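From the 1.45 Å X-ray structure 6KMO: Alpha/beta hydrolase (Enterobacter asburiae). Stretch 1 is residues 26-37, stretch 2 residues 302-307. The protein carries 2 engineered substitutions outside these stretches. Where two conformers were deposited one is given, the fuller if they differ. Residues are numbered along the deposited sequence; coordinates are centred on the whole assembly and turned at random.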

# COMPACT_ATOMS: atom_id res chain seq x y z
N PRO A 26 0.98 -3.63 17.47
CA PRO A 26 -0.18 -3.78 16.58
C PRO A 26 -1.48 -3.63 17.34
O PRO A 26 -1.71 -4.29 18.35
CB PRO A 26 -0.03 -5.21 16.05
CG PRO A 26 1.39 -5.58 16.30
CD PRO A 26 1.77 -4.87 17.56
N THR A 27 -2.34 -2.73 16.87
CA THR A 27 -3.67 -2.53 17.41
C THR A 27 -4.62 -2.27 16.25
O THR A 27 -4.21 -1.71 15.23
CB THR A 27 -3.73 -1.34 18.38
OG1 THR A 27 -3.53 -0.12 17.66
CG2 THR A 27 -2.65 -1.46 19.43
N PRO A 28 -5.88 -2.70 16.36
CA PRO A 28 -6.85 -2.37 15.31
C PRO A 28 -7.10 -0.88 15.26
O PRO A 28 -7.00 -0.18 16.27
CB PRO A 28 -8.12 -3.11 15.75
CG PRO A 28 -7.66 -4.16 16.71
CD PRO A 28 -6.49 -3.53 17.42
N THR A 29 -7.48 -0.39 14.08
CA THR A 29 -8.01 0.96 14.03
C THR A 29 -9.31 1.03 14.84
O THR A 29 -9.90 0.02 15.20
CB THR A 29 -8.34 1.40 12.61
OG1 THR A 29 -9.36 0.54 12.11
CG2 THR A 29 -7.12 1.37 11.73
N ALA A 30 -9.76 2.25 15.08
CA ALA A 30 -11.00 2.43 15.84
C ALA A 30 -12.18 1.76 15.15
O ALA A 30 -13.01 1.12 15.80
CB ALA A 30 -11.26 3.91 16.07
N GLY A 31 -12.27 1.90 13.82
CA GLY A 31 -13.37 1.29 13.10
C GLY A 31 -13.30 -0.23 13.11
O GLY A 31 -14.33 -0.90 13.21
N VAL A 32 -12.10 -0.78 12.99
CA VAL A 32 -11.97 -2.24 13.05
C VAL A 32 -12.28 -2.74 14.45
O VAL A 32 -12.92 -3.79 14.61
CB VAL A 32 -10.58 -2.66 12.54
CG1 VAL A 32 -10.32 -4.15 12.83
CG2 VAL A 32 -10.47 -2.38 11.05
N GLN A 33 -11.84 -2.00 15.47
CA GLN A 33 -12.16 -2.38 16.85
C GLN A 33 -13.66 -2.37 17.09
O GLN A 33 -14.19 -3.27 17.75
CB GLN A 33 -11.44 -1.46 17.82
CG GLN A 33 -11.61 -1.91 19.26
CD GLN A 33 -10.92 -3.22 19.54
OE1 GLN A 33 -9.70 -3.33 19.42
NE2 GLN A 33 -11.69 -4.23 19.91
N ALA A 34 -14.36 -1.37 16.55
CA ALA A 34 -15.82 -1.33 16.71
C ALA A 34 -16.46 -2.56 16.11
O ALA A 34 -17.38 -3.16 16.69
CB ALA A 34 -16.38 -0.05 16.08
N PHE A 35 -15.99 -2.98 14.93
CA PHE A 35 -16.51 -4.18 14.30
C PHE A 35 -16.21 -5.41 15.14
O PHE A 35 -17.09 -6.25 15.36
CB PHE A 35 -15.89 -4.32 12.90
CG PHE A 35 -16.15 -5.65 12.26
CD1 PHE A 35 -17.35 -5.91 11.65
CD2 PHE A 35 -15.20 -6.66 12.30
CE1 PHE A 35 -17.60 -7.14 11.07
CE2 PHE A 35 -15.45 -7.89 11.73
CZ PHE A 35 -16.65 -8.12 11.11
N LEU A 36 -14.98 -5.54 15.62
CA LEU A 36 -14.64 -6.68 16.46
C LEU A 36 -15.49 -6.71 17.72
O LEU A 36 -15.86 -7.79 18.19
CB LEU A 36 -13.16 -6.67 16.82
CG LEU A 36 -12.20 -6.95 15.66
CD1 LEU A 36 -10.78 -6.79 16.12
CD2 LEU A 36 -12.41 -8.34 15.07
N ASN A 37 -15.80 -5.55 18.29
CA ASN A 37 -16.59 -5.55 19.52
C ASN A 37 -18.00 -6.07 19.26
O ASN A 37 -18.56 -6.81 20.08
CB ASN A 37 -16.59 -4.16 20.15
CG ASN A 37 -15.25 -3.79 20.75
OD1 ASN A 37 -14.38 -4.62 20.96
ND2 ASN A 37 -15.09 -2.51 21.05
N TYR A 302 -1.05 -3.39 5.40
CA TYR A 302 -1.97 -2.34 5.81
C TYR A 302 -2.16 -2.42 7.32
O TYR A 302 -2.66 -3.43 7.84
CB TYR A 302 -3.30 -2.42 5.03
CG TYR A 302 -3.13 -1.96 3.59
CD1 TYR A 302 -2.61 -2.82 2.64
CD2 TYR A 302 -3.42 -0.67 3.21
CE1 TYR A 302 -2.41 -2.41 1.33
CE2 TYR A 302 -3.23 -0.25 1.89
CZ TYR A 302 -2.72 -1.13 0.97
OH TYR A 302 -2.50 -0.76 -0.35
N ASN A 303 -1.71 -1.39 8.02
CA ASN A 303 -1.75 -1.44 9.47
C ASN A 303 -3.16 -1.25 10.03
O ASN A 303 -4.04 -0.64 9.42
CB ASN A 303 -0.79 -0.42 10.08
CG ASN A 303 0.60 -0.95 10.27
OD1 ASN A 303 0.94 -2.06 9.85
ND2 ASN A 303 1.43 -0.16 10.94
N GLY A 304 -3.39 -1.85 11.20
CA GLY A 304 -4.64 -1.70 11.90
C GLY A 304 -5.75 -2.58 11.39
O GLY A 304 -6.87 -2.50 11.91
N MET A 305 -5.48 -3.41 10.38
CA MET A 305 -6.50 -4.18 9.70
C MET A 305 -6.51 -5.63 10.18
O MET A 305 -5.48 -6.20 10.56
CB MET A 305 -6.28 -4.19 8.18
CG MET A 305 -6.48 -2.86 7.47
SD MET A 305 -8.18 -2.11 7.67
CE MET A 305 -7.83 -0.86 8.99
N ILE A 306 -7.69 -6.22 10.13
CA ILE A 306 -7.87 -7.65 10.31
C ILE A 306 -7.93 -8.35 8.95
O ILE A 306 -8.10 -7.73 7.91
CB ILE A 306 -9.15 -7.97 11.12
CG1 ILE A 306 -10.37 -7.33 10.47
CG2 ILE A 306 -8.98 -7.56 12.57
CD1 ILE A 306 -11.68 -7.83 11.03
N HIS A 307 -7.81 -9.67 8.99
CA HIS A 307 -8.08 -10.50 7.83
C HIS A 307 -9.39 -10.09 7.15
O HIS A 307 -10.39 -9.82 7.81
CB HIS A 307 -8.17 -11.97 8.27
CG HIS A 307 -8.32 -12.91 7.13
ND1 HIS A 307 -7.29 -13.19 6.26
CD2 HIS A 307 -9.40 -13.59 6.67
CE1 HIS A 307 -7.73 -14.02 5.33
NE2 HIS A 307 -9.00 -14.28 5.56

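Contact between the start of a helix (stretch 1) and a tight turn with the short segment that follows it (stretch 2), in which touching residues are at least 270 apart in sequence; together they bury 338 Å², most of it around Ile306, Gly304 and Val32. Ile306 gives up the largest area, 85 Å². Its CA-to-CB bond points toward the helix, and with chi1 p and chi2 t its CG2 and CD1 both pack against this part of the helix. Ile306 CG2 lies 3.7 Å from Val32 CG1 and 4.1 Å from Leu36 CD1, and Ile306 CD1 also reaches Phe35 CE2, at 3.8 Å, meeting the ring obliquely. Val32, Phe35 and Leu36 follow the three- and four-residue spacing that places side chains on one side of a helix, and the CA-to-CB bonds of all three point toward stretch 2. A branched aliphatic side chain suits this place because it offers methyl groups in more than one direction and has no polar atom to satisfy.

Gly304 comes next, with 62 Å² covered, and joins the stretches through its backbone. It sits in a type II beta turn running from Tyr302 to Met305, where its positive phi (80°) by itself favours glycine. The packing adds a second reason: an ideal CB on Gly304 would lie 2.6 Å from Thr29 CG2, a clash. The bare Gly304 CA can therefore come within 4.1 Å of Pro28 CA. The one hydrogen bond across the contact runs from Thr29 N to Gly304 O, 3.1 Å long and nearly straight, with an angle of 161° at the hydrogen. Two CA-H...O contacts accompany it, from Gly304 CA to Thr27 O and from Pro28 CA to Gly304 O, each 3.4 Å. Gly304 O thus receives both the Thr29 amide and the CA of Pro28, a residue whose own nitrogen has no hydrogen to give.

Thr29 links this polar seam to the helix. It occupies the N-cap position, and Thr29 OG1 accepts from Val32 N (3.2 Å), satisfying an amide in the first turn that has no earlier helical carbonyl to bond. With chi1 at 63° (p), the same side chain brings its methyl, Thr29 CG2, to 3.6 Å from Met305 CE. A threonine can serve both needs, with a hydroxyl for the cap and a methyl for the apolar contact.

Val32, buried and with 55 Å² covered, connects the seam to the apolar patch. Its CA-to-CB bond points toward stretch 2, and with chi1 t Val32 CG1 packs on Ile306 and Val32 CG2 on Met305 CE (3.7 Å), and both methyls lie near Gly304 O. Met305 reaches this point indirectly. Its CA-to-CB bond points away from the helix, but the long, flexible side chain, m at chi1 and chi2, brings CE back to Thr29 and Val32. Ala30, Gln33, Ala34 and Asn37 make no contact with stretch 2; Gln33 NE2 instead donates to Asn37 OD1 (2.9 Å), one turn along the helix.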